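Local coordinates for protein flap endonuclease 1 (Sulfolobus solfataricus, PDB 2IZO) that cleaves 5'-flap structures and acts as a 5'-3' exonuclease in DNA replication and repair, using magnesium ions and binding the sliding clamp through the clamp's PCNA1 subunit, at residues A[225-230]-A[247-251]; A[131-135]-A[307-312]; A[138-144]-A[294-300]. The contacts are given in a common frame with arbitrary orientation. Residues are numbered along the deposited sequence.

Contact 1 (A[225-230]-A[247-251])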
ATOM      1  N   ASP A 225      30.388  36.134   1.556  1.00 47.15           N
ATOM      2  CA  ASP A 225      31.766  36.623   1.624  1.00 47.08           C
ATOM      3  C   ASP A 225      32.753  35.514   1.960  1.00 46.95           C
ATOM      4  O   ASP A 225      33.873  35.496   1.443  1.00 47.00           O
ATOM      5  CB  ASP A 225      31.901  37.785   2.611  1.00 47.02           C
ATOM      6  CG  ASP A 225      31.552  39.126   1.985  1.00 47.66           C
ATOM      7  OD1 ASP A 225      30.482  39.242   1.342  1.00 48.88           O
ATOM      8  OD2 ASP A 225      32.343  40.075   2.143  1.00 47.70           O
ATOM      9  N   ILE A 226      32.331  34.588   2.820  1.00 46.74           N
ATOM     10  CA  ILE A 226      33.133  33.414   3.139  1.00 46.53           C
ATOM     11  C   ILE A 226      33.271  32.548   1.892  1.00 46.42           C
ATOM     12  O   ILE A 226      34.362  32.064   1.583  1.00 46.50           O
ATOM     13  CB  ILE A 226      32.533  32.617   4.315  1.00 46.66           C
ATOM     14  CG1 ILE A 226      32.701  33.407   5.620  1.00 46.67           C
ATOM     15  CG2 ILE A 226      33.197  31.253   4.430  1.00 46.45           C
ATOM     16  CD1 ILE A 226      31.761  32.996   6.735  1.00 46.73           C
ATOM     17  N   GLY A 227      32.166  32.388   1.168  1.00 46.20           N
ATOM     18  CA  GLY A 227      32.166  31.701  -0.116  1.00 46.20           C
ATOM     19  C   GLY A 227      33.142  32.311  -1.107  1.00 46.23           C
ATOM     20  O   GLY A 227      33.801  31.588  -1.856  1.00 46.30           O
ATOM     21  N   ILE A 228      33.236  33.642  -1.105  1.00 46.20           N
ATOM     22  CA  ILE A 228      34.191  34.365  -1.954  1.00 46.15           C
ATOM     23  C   ILE A 228      35.634  34.045  -1.543  1.00 46.10           C
ATOM     24  O   ILE A 228      36.499  33.842  -2.397  1.00 46.04           O
ATOM     25  CB  ILE A 228      33.964  35.917  -1.930  1.00 46.17           C
ATOM     26  CG1 ILE A 228      32.481  36.292  -2.115  1.00 46.38           C
ATOM     27  CG2 ILE A 228      34.847  36.633  -2.958  1.00 45.90           C
ATOM     28  CD1 ILE A 228      31.788  35.681  -3.327  1.00 46.59           C
ATOM     29  N   LEU A 229      35.880  33.988  -0.236  1.00 46.01           N
ATOM     30  CA  LEU A 229      37.222  33.726   0.272  1.00 45.90           C
ATOM     31  C   LEU A 229      37.640  32.282   0.046  1.00 46.13           C
ATOM     32  O   LEU A 229      38.827  32.005  -0.142  1.00 46.30           O
ATOM     33  CB  LEU A 229      37.343  34.095   1.750  1.00 45.72           C
ATOM     34  CG  LEU A 229      37.263  35.567   2.173  1.00 45.30           C
ATOM     35  CD1 LEU A 229      37.592  35.680   3.652  1.00 44.92           C
ATOM     36  CD2 LEU A 229      38.185  36.474   1.357  1.00 44.68           C
ATOM     37  N   ILE A 230      36.671  31.368   0.063  1.00 46.29           N
ATOM     38  CA  ILE A 230      36.934  29.963  -0.250  1.00 46.35           C
ATOM     39  C   ILE A 230      37.085  29.810  -1.755  1.00 46.50           C
ATOM     40  O   ILE A 230      38.149  29.427  -2.243  1.00 46.53           O
ATOM     41  CB  ILE A 230      35.824  29.020   0.268  1.00 46.33           C
ATOM     42  CG1 ILE A 230      35.755  29.064   1.795  1.00 45.97           C
ATOM     43  CG2 ILE A 230      36.064  27.584  -0.211  1.00 46.24           C
ATOM     44  CD1 ILE A 230      34.502  28.447   2.360  1.00 46.05           C
ATOM     45  N   ALA A 247      38.567  31.348   6.501  1.00 47.90           N
ATOM     46  CA  ALA A 247      37.571  32.264   5.961  1.00 48.04           C
ATOM     47  C   ALA A 247      36.523  32.609   7.017  1.00 48.16           C
ATOM     48  O   ALA A 247      36.254  33.788   7.263  1.00 48.24           O
ATOM     49  CB  ALA A 247      36.921  31.686   4.717  1.00 48.13           C
ATOM     50  N   LEU A 248      35.957  31.582   7.654  1.00 48.30           N
ATOM     51  CA  LEU A 248      34.979  31.777   8.733  1.00 48.42           C
ATOM     52  C   LEU A 248      35.491  32.747   9.809  1.00 48.45           C
ATOM     53  O   LEU A 248      34.801  33.704  10.162  1.00 48.52           O
ATOM     54  CB  LEU A 248      34.569  30.437   9.363  1.00 48.28           C
ATOM     55  CG  LEU A 248      33.576  30.478  10.536  1.00 48.35           C
ATOM     56  CD1 LEU A 248      32.164  30.834  10.079  1.00 48.08           C
ATOM     57  CD2 LEU A 248      33.578  29.156  11.295  1.00 48.29           C
ATOM     58  N   LYS A 249      36.701  32.494  10.306  1.00 48.44           N
ATOM     59  CA  LYS A 249      37.326  33.335  11.322  1.00 48.51           C
ATOM     60  C   LYS A 249      37.444  34.785  10.868  1.00 48.40           C
ATOM     61  O   LYS A 249      37.093  35.697  11.618  1.00 48.52           O
ATOM     62  CB  LYS A 249      38.709  32.798  11.697  1.00 48.65           C
ATOM     63  CG  LYS A 249      38.693  31.678  12.717  1.00 49.18           C
ATOM     64  CD  LYS A 249      40.087  31.088  12.889  1.00 50.11           C
ATOM     65  CE  LYS A 249      40.142  30.090  14.037  1.00 51.23           C
ATOM     66  NZ  LYS A 249      39.143  28.986  13.896  1.00 51.73           N
ATOM     67  N   ILE A 250      37.930  34.987   9.643  1.00 48.23           N
ATOM     68  CA  ILE A 250      38.160  36.330   9.103  1.00 47.99           C
ATOM     69  C   ILE A 250      36.873  37.155   9.092  1.00 48.02           C
ATOM     70  O   ILE A 250      36.836  38.267   9.633  1.00 48.01           O
ATOM     71  CB  ILE A 250      38.804  36.292   7.686  1.00 48.01           C
ATOM     72  CG1 ILE A 250      40.231  35.734   7.759  1.00 47.81           C
ATOM     73  CG2 ILE A 250      38.824  37.690   7.054  1.00 47.98           C
ATOM     74  CD1 ILE A 250      40.837  35.369   6.411  1.00 47.68           C
ATOM     75  N   ILE A 251      35.822  36.592   8.498  1.00 47.89           N
ATOM     76  CA  ILE A 251      34.553  37.297   8.349  1.00 47.84           C
ATOM     77  C   ILE A 251      33.794  37.418   9.673  1.00 47.94           C
ATOM     78  O   ILE A 251      33.091  38.405   9.897  1.00 47.96           O
ATOM     79  CB  ILE A 251      33.691  36.709   7.188  1.00 47.81           C
ATOM     80  CG1 ILE A 251      33.778  37.602   5.947  1.00 47.58           C
ATOM     81  CG2 ILE A 251      32.221  36.604   7.566  1.00 47.82           C
ATOM     82  CD1 ILE A 251      35.150  37.739   5.336  1.00 47.28           C
TER
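Helices 220-230 and 244-253 pack here as the two helices of the helix-three-turn-helix (H3TH) motif of the FEN1 family, a motif that in relatives binds duplex DNA. The axes of segments 225-230 and 247-251 approach to 9.1 Å, with 135° between their N-to-C directions, so the segments run obliquely antiparallel, and 341 Å² is buried.

The contact is apolar, and no hydrogen bond crosses it. Ala-247 is the small residue at the closest point, its CA 5.4 Å from the CA of Ile-226. Its CB meets Ile-226 CG2 and Leu-229 CB, each at 3.8 Å, and Ile-230 CG1 at 4.1 Å. Ile-226 CD1 lies 3.7 Å from Ile-251 CG2 and 4.0 Å from Leu-248 CD1, while Leu-229 CD1 touches Ile-251 CD1 at 3.6 Å and Ile-250 CG2 at 4.1 Å.

Asp-225 joins only through its aliphatic part, with CB 3.8 Å from Ile-251 CG1; its carboxylate instead forms a salt bridge with Arg-279.

Beyond the pair, Leu-229 touches Ile-239 in the connecting loop, and Ile-226 and Ile-230 reach Lys-5 and Asp-2 near the N-terminus. The side chain of Ile-230 lies about 9 Å from that of Asp-172, a predicted magnesium ligand, placing the C-terminal end of helix 220-230 near the active site, while the Asp-225 to Arg-279 salt bridge links the middle of helix 220-230 to helix 278-283.

Contact 2 (A[131-135]-A[307-312])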
ATOM      1  N   GLU A 131      17.609  15.849 -24.506  1.00 51.36           N
ATOM      2  CA  GLU A 131      16.984  14.522 -24.521  1.00 51.34           C
ATOM      3  C   GLU A 131      16.776  13.977 -23.101  1.00 51.25           C
ATOM      4  O   GLU A 131      16.130  12.943 -22.906  1.00 51.23           O
ATOM      5  CB  GLU A 131      17.757  13.541 -25.416  1.00 51.38           C
ATOM      6  CG  GLU A 131      17.836  13.984 -26.882  1.00 51.58           C
ATOM      7  CD  GLU A 131      18.014  12.832 -27.857  1.00 51.87           C
ATOM      8  OE1 GLU A 131      17.002  12.191 -28.216  1.00 51.95           O
ATOM      9  OE2 GLU A 131      19.162  12.584 -28.284  1.00 51.94           O
ATOM     10  N   SER A 132      17.325  14.687 -22.117  1.00 51.17           N
ATOM     11  CA  SER A 132      16.994  14.453 -20.716  1.00 51.17           C
ATOM     12  C   SER A 132      15.678  15.140 -20.373  1.00 51.07           C
ATOM     13  O   SER A 132      14.858  14.588 -19.636  1.00 51.19           O
ATOM     14  CB  SER A 132      18.105  14.967 -19.802  1.00 51.18           C
ATOM     15  OG  SER A 132      19.309  14.255 -20.025  1.00 51.37           O
ATOM     16  N   LYS A 133      15.489  16.344 -20.914  1.00 50.91           N
ATOM     17  CA  LYS A 133      14.255  17.113 -20.735  1.00 50.71           C
ATOM     18  C   LYS A 133      13.068  16.422 -21.399  1.00 50.55           C
ATOM     19  O   LYS A 133      12.020  16.252 -20.774  1.00 50.56           O
ATOM     20  CB  LYS A 133      14.402  18.529 -21.301  1.00 50.71           C
ATOM     21  CG  LYS A 133      15.372  19.428 -20.555  1.00 50.65           C
ATOM     22  CD  LYS A 133      15.390  20.813 -21.180  1.00 50.48           C
ATOM     23  CE  LYS A 133      16.579  21.624 -20.706  1.00 50.47           C
ATOM     24  NZ  LYS A 133      16.658  22.931 -21.408  1.00 50.44           N
ATOM     25  N   LYS A 134      13.245  16.031 -22.663  1.00 50.31           N
ATOM     26  CA  LYS A 134      12.201  15.349 -23.439  1.00 50.12           C
ATOM     27  C   LYS A 134      11.694  14.088 -22.741  1.00 50.04           C
ATOM     28  O   LYS A 134      10.526  13.719 -22.891  1.00 49.98           O
ATOM     29  CB  LYS A 134      12.696  15.006 -24.850  1.00 50.12           C
ATOM     30  CG  LYS A 134      12.689  16.175 -25.835  1.00 49.98           C
ATOM     31  CD  LYS A 134      12.830  15.703 -27.285  1.00 49.96           C
ATOM     32  CE  LYS A 134      14.271  15.346 -27.642  1.00 49.79           C
ATOM     33  NZ  LYS A 134      14.395  14.783 -29.015  1.00 49.34           N
ATOM     34  N   LEU A 135      12.580  13.436 -21.988  1.00 49.91           N
ATOM     35  CA  LEU A 135      12.216  12.278 -21.178  1.00 49.78           C
ATOM     36  C   LEU A 135      11.365  12.703 -19.986  1.00 49.85           C
ATOM     37  O   LEU A 135      10.335  12.088 -19.702  1.00 49.87           O
ATOM     38  CB  LEU A 135      13.466  11.523 -20.704  1.00 49.72           C
ATOM     39  CG  LEU A 135      13.261  10.309 -19.785  1.00 49.58           C
ATOM     40  CD1 LEU A 135      12.575   9.157 -20.507  1.00 49.53           C
ATOM     41  CD2 LEU A 135      14.578   9.847 -19.199  1.00 49.65           C
ATOM     42  N   ILE A 307      12.621   7.628 -27.171  1.00 51.97           N
ATOM     43  CA  ILE A 307      13.917   8.174 -26.762  1.00 52.06           C
ATOM     44  C   ILE A 307      14.688   7.184 -25.873  1.00 52.06           C
ATOM     45  O   ILE A 307      15.890   7.350 -25.641  1.00 52.05           O
ATOM     46  CB  ILE A 307      13.753   9.551 -26.054  1.00 52.10           C
ATOM     47  CG1 ILE A 307      12.725  10.418 -26.796  1.00 52.18           C
ATOM     48  CG2 ILE A 307      15.095  10.283 -25.955  1.00 52.10           C
ATOM     49  CD1 ILE A 307      12.015  11.439 -25.920  1.00 52.30           C
ATOM     50  N   LEU A 308      13.994   6.151 -25.394  1.00 52.08           N
ATOM     51  CA  LEU A 308      14.619   5.116 -24.569  1.00 52.09           C
ATOM     52  C   LEU A 308      14.865   3.799 -25.312  1.00 52.10           C
ATOM     53  O   LEU A 308      16.011   3.462 -25.619  1.00 52.12           O
ATOM     54  CB  LEU A 308      13.812   4.865 -23.288  1.00 52.09           C
ATOM     55  CG  LEU A 308      14.099   5.759 -22.078  1.00 52.14           C
ATOM     56  CD1 LEU A 308      13.149   5.429 -20.940  1.00 52.24           C
ATOM     57  CD2 LEU A 308      15.537   5.611 -21.618  1.00 52.12           C
ATOM     58  N   VAL A 309      13.787   3.073 -25.603  1.00 52.09           N
ATOM     59  CA  VAL A 309      13.874   1.709 -26.140  1.00 52.11           C
ATOM     60  C   VAL A 309      14.409   1.640 -27.580  1.00 52.16           C
ATOM     61  O   VAL A 309      14.948   0.609 -27.992  1.00 52.15           O
ATOM     62  CB  VAL A 309      12.516   0.957 -26.026  1.00 52.07           C
ATOM     63  CG1 VAL A 309      12.689  -0.533 -26.301  1.00 51.99           C
ATOM     64  CG2 VAL A 309      11.905   1.156 -24.646  1.00 52.15           C
ATOM     65  N   TYR A 310      14.275   2.729 -28.335  1.00 52.25           N
ATOM     66  CA  TYR A 310      14.768   2.757 -29.716  1.00 52.36           C
ATOM     67  C   TYR A 310      16.040   3.590 -29.919  1.00 52.42           C
ATOM     68  O   TYR A 310      17.134   3.031 -30.016  1.00 52.53           O
ATOM     69  CB  TYR A 310      13.669   3.188 -30.699  1.00 52.37           C
ATOM     70  CG  TYR A 310      14.117   3.170 -32.147  1.00 52.39           C
ATOM     71  CD1 TYR A 310      14.469   4.351 -32.805  1.00 52.37           C
ATOM     72  CD2 TYR A 310      14.203   1.968 -32.856  1.00 52.55           C
ATOM     73  CE1 TYR A 310      14.891   4.339 -34.130  1.00 52.49           C
ATOM     74  CE2 TYR A 310      14.621   1.944 -34.185  1.00 52.49           C
ATOM     75  CZ  TYR A 310      14.962   3.132 -34.814  1.00 52.47           C
ATOM     76  OH  TYR A 310      15.373   3.111 -36.126  1.00 52.33           O
ATOM     77  N   GLU A 311      15.889   4.914 -29.985  1.00 52.40           N
ATOM     78  CA  GLU A 311      16.982   5.816 -30.378  1.00 52.36           C
ATOM     79  C   GLU A 311      18.222   5.675 -29.505  1.00 52.24           C
ATOM     80  O   GLU A 311      19.349   5.786 -29.995  1.00 52.31           O
ATOM     81  CB  GLU A 311      16.507   7.273 -30.413  1.00 52.35           C
ATOM     82  CG  GLU A 311      15.641   7.608 -31.628  1.00 52.53           C
ATOM     83  CD  GLU A 311      15.132   9.043 -31.639  1.00 52.52           C
ATOM     84  OE1 GLU A 311      14.939   9.587 -32.748  1.00 52.76           O
ATOM     85  OE2 GLU A 311      14.919   9.625 -30.552  1.00 52.70           O
ATOM     86  N   HIS A 312      18.006   5.416 -28.218  1.00 52.12           N
ATOM     87  CA  HIS A 312      19.100   5.200 -27.277  1.00 51.97           C
ATOM     88  C   HIS A 312      19.053   3.792 -26.662  1.00 51.99           C
ATOM     89  O   HIS A 312      19.643   3.535 -25.607  1.00 51.96           O
ATOM     90  CB  HIS A 312      19.128   6.316 -26.232  1.00 51.87           C
ATOM     91  CG  HIS A 312      19.289   7.681 -26.829  1.00 51.66           C
ATOM     92  ND1 HIS A 312      18.231   8.393 -27.350  1.00 51.43           N
ATOM     93  CD2 HIS A 312      20.388   8.454 -27.010  1.00 51.51           C
ATOM     94  CE1 HIS A 312      18.667   9.549 -27.817  1.00 51.36           C
ATOM     95  NE2 HIS A 312      19.972   9.612 -27.622  1.00 51.36           N
TER
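Neither helical segment is quite regular. In 131-135 the amide nitrogens of Ser-132 and Leu-135 lack bonds to the preceding turn, which kinks the helix, and 307-310 forms a wider pi-type turn before the chain passes on through Glu-311 and His-312. The backbones stay well apart, the nearest CA atoms, those of Leu-135 and Ile-307, being 7.1 Å from each other, so side chains span the gap and bury 292 Å².

Ile-307 fills the middle. Its CD1 lies 3.8 Å from Lys-134 CB and 4.4 Å from Leu-135 N, while its CG2 comes within 3.5 Å of Glu-131 OE1. Leucines extend the apolar patch, Leu-135 CD1 meeting Leu-308 CD1 at 3.8 Å.

A polar cluster borders this patch. Glu-131 OE2 sits at the edge of the His-312 imidazole, near the ring plane, 3.1 Å from CE1 and 3.2 Å from NE2 of that residue. The ring turns back on its own segment, where His-312 ND1 gives a weak hydrogen bond of 3.1 Å to Ile-307 O. Glu-131 OE1 is 4.0 Å from the like-charged Glu-311 OE2, but also 3.8 Å from Lys-134 NZ, a long salt bridge along its own helix that can offset part of the repulsion.

The contact is structural packing away from the metal sites, joining I-domain helix 126-139 to helix 301-310 of the C-terminal part. Helix 53-68 of the N-domain packs on both parts, Leu-55 touching Leu-135 and His-312, and Leu-58 also Leu-135.

Contact 3 (A[138-144]-A[294-300])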
ATOM      1  N   ALA A 138       7.961  13.606 -20.975  1.00 49.65           N
ATOM      2  CA  ALA A 138       7.254  12.373 -21.317  1.00 49.54           C
ATOM      3  C   ALA A 138       6.923  11.535 -20.084  1.00 49.46           C
ATOM      4  O   ALA A 138       5.991  10.734 -20.109  1.00 49.59           O
ATOM      5  CB  ALA A 138       8.065  11.561 -22.314  1.00 49.54           C
ATOM      6  N   MET A 139       7.696  11.719 -19.017  1.00 49.35           N
ATOM      7  CA  MET A 139       7.422  11.078 -17.734  1.00 49.21           C
ATOM      8  C   MET A 139       6.368  11.862 -16.959  1.00 49.17           C
ATOM      9  O   MET A 139       5.706  11.318 -16.073  1.00 49.23           O
ATOM     10  CB  MET A 139       8.700  10.974 -16.900  1.00 49.21           C
ATOM     11  CG  MET A 139       9.706   9.958 -17.403  1.00 48.94           C
ATOM     12  SD  MET A 139      11.215   9.973 -16.421  1.00 49.13           S
ATOM     13  CE  MET A 139      10.753   8.915 -15.050  1.00 48.89           C
ATOM     14  N   GLY A 140       6.230  13.144 -17.293  1.00 49.04           N
ATOM     15  CA  GLY A 140       5.260  14.029 -16.649  1.00 48.87           C
ATOM     16  C   GLY A 140       5.847  14.862 -15.525  1.00 48.69           C
ATOM     17  O   GLY A 140       5.210  15.798 -15.041  1.00 48.70           O
ATOM     18  N   ILE A 141       7.067  14.518 -15.119  1.00 48.54           N
ATOM     19  CA  ILE A 141       7.749  15.160 -13.994  1.00 48.45           C
ATOM     20  C   ILE A 141       8.149  16.610 -14.318  1.00 48.39           C
ATOM     21  O   ILE A 141       8.837  16.852 -15.313  1.00 48.49           O
ATOM     22  CB  ILE A 141       8.957  14.302 -13.541  1.00 48.39           C
ATOM     23  CG1 ILE A 141       8.455  13.058 -12.805  1.00 48.35           C
ATOM     24  CG2 ILE A 141       9.892  15.086 -12.637  1.00 48.56           C
ATOM     25  CD1 ILE A 141       9.135  11.788 -13.224  1.00 48.48           C
ATOM     26  N   PRO A 142       7.705  17.572 -13.478  1.00 48.31           N
ATOM     27  CA  PRO A 142       7.866  19.022 -13.670  1.00 48.33           C
ATOM     28  C   PRO A 142       9.271  19.489 -14.045  1.00 48.40           C
ATOM     29  O   PRO A 142      10.263  18.979 -13.527  1.00 48.42           O
ATOM     30  CB  PRO A 142       7.448  19.613 -12.314  1.00 48.27           C
ATOM     31  CG  PRO A 142       7.298  18.453 -11.388  1.00 48.28           C
ATOM     32  CD  PRO A 142       6.967  17.285 -12.238  1.00 48.23           C
ATOM     33  N   ILE A 143       9.326  20.472 -14.940  1.00 48.60           N
ATOM     34  CA  ILE A 143      10.570  20.967 -15.531  1.00 48.74           C
ATOM     35  C   ILE A 143      10.601  22.499 -15.467  1.00 48.79           C
ATOM     36  O   ILE A 143       9.632  23.163 -15.851  1.00 48.77           O
ATOM     37  CB  ILE A 143      10.728  20.452 -17.002  1.00 48.76           C
ATOM     38  CG1 ILE A 143      11.971  21.045 -17.682  1.00 48.75           C
ATOM     39  CG2 ILE A 143       9.437  20.691 -17.826  1.00 49.01           C
ATOM     40  CD1 ILE A 143      12.128  20.664 -19.151  1.00 48.71           C
ATOM     41  N   VAL A 144      11.706  23.052 -14.969  1.00 48.88           N
ATOM     42  CA  VAL A 144      11.852  24.506 -14.838  1.00 49.11           C
ATOM     43  C   VAL A 144      13.151  24.994 -15.479  1.00 49.31           C
ATOM     44  O   VAL A 144      14.242  24.551 -15.106  1.00 49.43           O
ATOM     45  CB  VAL A 144      11.783  24.974 -13.353  1.00 49.10           C
ATOM     46  CG1 VAL A 144      11.776  26.502 -13.256  1.00 49.07           C
ATOM     47  CG2 VAL A 144      10.555  24.417 -12.670  1.00 48.81           C
ATOM     48  N   LEU A 294       3.869  23.842 -10.960  1.00 54.42           N
ATOM     49  CA  LEU A 294       4.837  22.752 -11.107  1.00 54.28           C
ATOM     50  C   LEU A 294       4.202  21.436 -10.665  1.00 54.18           C
ATOM     51  O   LEU A 294       4.423  20.983  -9.544  1.00 54.18           O
ATOM     52  CB  LEU A 294       6.099  23.034 -10.276  1.00 54.34           C
ATOM     53  CG  LEU A 294       6.716  24.438 -10.298  1.00 54.34           C
ATOM     54  CD1 LEU A 294       7.718  24.605  -9.163  1.00 54.28           C
ATOM     55  CD2 LEU A 294       7.369  24.731 -11.634  1.00 54.02           C
ATOM     56  N   ASP A 295       3.421  20.821 -11.550  1.00 54.01           N
ATOM     57  CA  ASP A 295       2.578  19.696 -11.153  1.00 53.88           C
ATOM     58  C   ASP A 295       2.834  18.403 -11.941  1.00 53.76           C
ATOM     59  O   ASP A 295       3.186  18.442 -13.125  1.00 53.81           O
ATOM     60  CB  ASP A 295       1.107  20.102 -11.252  1.00 53.94           C
ATOM     61  CG  ASP A 295       0.369  19.936  -9.939  1.00 54.24           C
ATOM     62  OD1 ASP A 295       0.616  18.933  -9.235  1.00 54.71           O
ATOM     63  OD2 ASP A 295      -0.457  20.815  -9.608  1.00 54.53           O
ATOM     64  N   LEU A 296       2.643  17.266 -11.269  1.00 53.45           N
ATOM     65  CA  LEU A 296       2.854  15.946 -11.870  1.00 53.12           C
ATOM     66  C   LEU A 296       1.776  15.592 -12.894  1.00 52.97           C
ATOM     67  O   LEU A 296       0.586  15.552 -12.575  1.00 53.01           O
ATOM     68  CB  LEU A 296       2.926  14.858 -10.791  1.00 53.08           C
ATOM     69  CG  LEU A 296       4.201  14.707  -9.955  1.00 53.05           C
ATOM     70  CD1 LEU A 296       3.949  13.784  -8.768  1.00 52.73           C
ATOM     71  CD2 LEU A 296       5.376  14.199 -10.794  1.00 53.10           C
ATOM     72  N   ASN A 297       2.209  15.337 -14.125  1.00 52.73           N
ATOM     73  CA  ASN A 297       1.309  14.943 -15.203  1.00 52.42           C
ATOM     74  C   ASN A 297       1.346  13.436 -15.461  1.00 52.36           C
ATOM     75  O   ASN A 297       2.103  12.707 -14.818  1.00 52.28           O
ATOM     76  CB  ASN A 297       1.634  15.727 -16.480  1.00 52.33           C
ATOM     77  CG  ASN A 297       1.257  17.200 -16.379  1.00 52.16           C
ATOM     78  OD1 ASN A 297       1.177  17.766 -15.288  1.00 52.21           O
ATOM     79  ND2 ASN A 297       1.024  17.827 -17.525  1.00 51.90           N
ATOM     80  N   GLU A 298       0.513  12.979 -16.392  1.00 52.39           N
ATOM     81  CA  GLU A 298       0.461  11.570 -16.775  1.00 52.37           C
ATOM     82  C   GLU A 298       1.596  11.189 -17.727  1.00 52.36           C
ATOM     83  O   GLU A 298       1.756  11.811 -18.783  1.00 52.38           O
ATOM     84  CB  GLU A 298      -0.887  11.234 -17.414  1.00 52.35           C
ATOM     85  CG  GLU A 298      -1.910  10.675 -16.449  1.00 52.42           C
ATOM     86  CD  GLU A 298      -3.120  10.114 -17.164  1.00 52.59           C
ATOM     87  OE1 GLU A 298      -3.910  10.913 -17.709  1.00 52.83           O
ATOM     88  OE2 GLU A 298      -3.282   8.876 -17.181  1.00 52.65           O
ATOM     89  N   PRO A 299       2.387  10.164 -17.355  1.00 52.35           N
ATOM     90  CA  PRO A 299       3.458   9.680 -18.227  1.00 52.31           C
ATOM     91  C   PRO A 299       2.927   8.827 -19.379  1.00 52.29           C
ATOM     92  O   PRO A 299       2.338   7.769 -19.143  1.00 52.35           O
ATOM     93  CB  PRO A 299       4.324   8.836 -17.286  1.00 52.29           C
ATOM     94  CG  PRO A 299       3.405   8.388 -16.206  1.00 52.32           C
ATOM     95  CD  PRO A 299       2.319   9.419 -16.082  1.00 52.32           C
ATOM     96  N   ASN A 300       3.118   9.291 -20.614  1.00 52.28           N
ATOM     97  CA  ASN A 300       2.732   8.501 -21.786  1.00 52.33           C
ATOM     98  C   ASN A 300       3.928   7.747 -22.364  1.00 52.33           C
ATOM     99  O   ASN A 300       5.046   8.268 -22.396  1.00 52.30           O
ATOM    100  CB  ASN A 300       2.030   9.361 -22.854  1.00 52.30           C
ATOM    101  CG  ASN A 300       3.000   9.977 -23.859  1.00 52.31           C
ATOM    102  OD1 ASN A 300       2.946   9.671 -25.051  1.00 51.87           O
ATOM    103  ND2 ASN A 300       3.894  10.839 -23.378  1.00 52.49           N
TER
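In the PIN-like alpha/beta fold of this nuclease, residues 138-144 turn from helix 126-139 into edge strand 143-145, and the extended loop 294-300 runs antiparallel along them. Two backbone bonds join them. Gly-140 O accepts from Asn-297 N at 3.2 Å with a nearly straight angle of 170°; Ala-138 O receives a weak bond from Asn-300 N at 3.3 Å, supplemented by a CA-H...O contact from Pro-299 CA, also at 3.3 Å. Gly-140, the first residue to leave helical angles, has positive phi (96°), and a CB there would clash with Asn-297 O as well as with the preceding carbonyl.

The carboxylate of Asp-295 makes a salt bridge with Lys-334 on helix 316-337, and its OD1 weakly accepts from Leu-296 N at 3.3 Å. Backbone hydrogen bonds of Val-144 go to Tyr-74 and Phe-76, seating it against strand 70-76, with its side chain about 9 Å from that of the predicted magnesium ligand Asp-77.

Apolar contacts complete the seam. Pro-142 CD lies 3.8 Å from Leu-296 CD2, and at the strand end Val-144 CG2 presses on Leu-294 CD2 at 3.4 Å.

Contacts 2 and 3 are neighbours, with centres 15 Å apart, and share helix 126-139; Lys-133 CG touches Ile-143 CD1 at 3.7 Å between them. Contact 1 lies on the other side of the chain's centre, 43 Å from contact 2 and 40 Å from contact 3 (centre to centre). Along the chain the segments run 131-135, 138-144, 225-230, 247-251, 294-300, 307-312, so the three pairings are concentric. The outer two bring the C-terminal part of the chain back onto the start of the modelled I-domain, beside edge strand 143-145, whereas contact 1 joins successive helices of the H3TH motif, at the far end of the molecule.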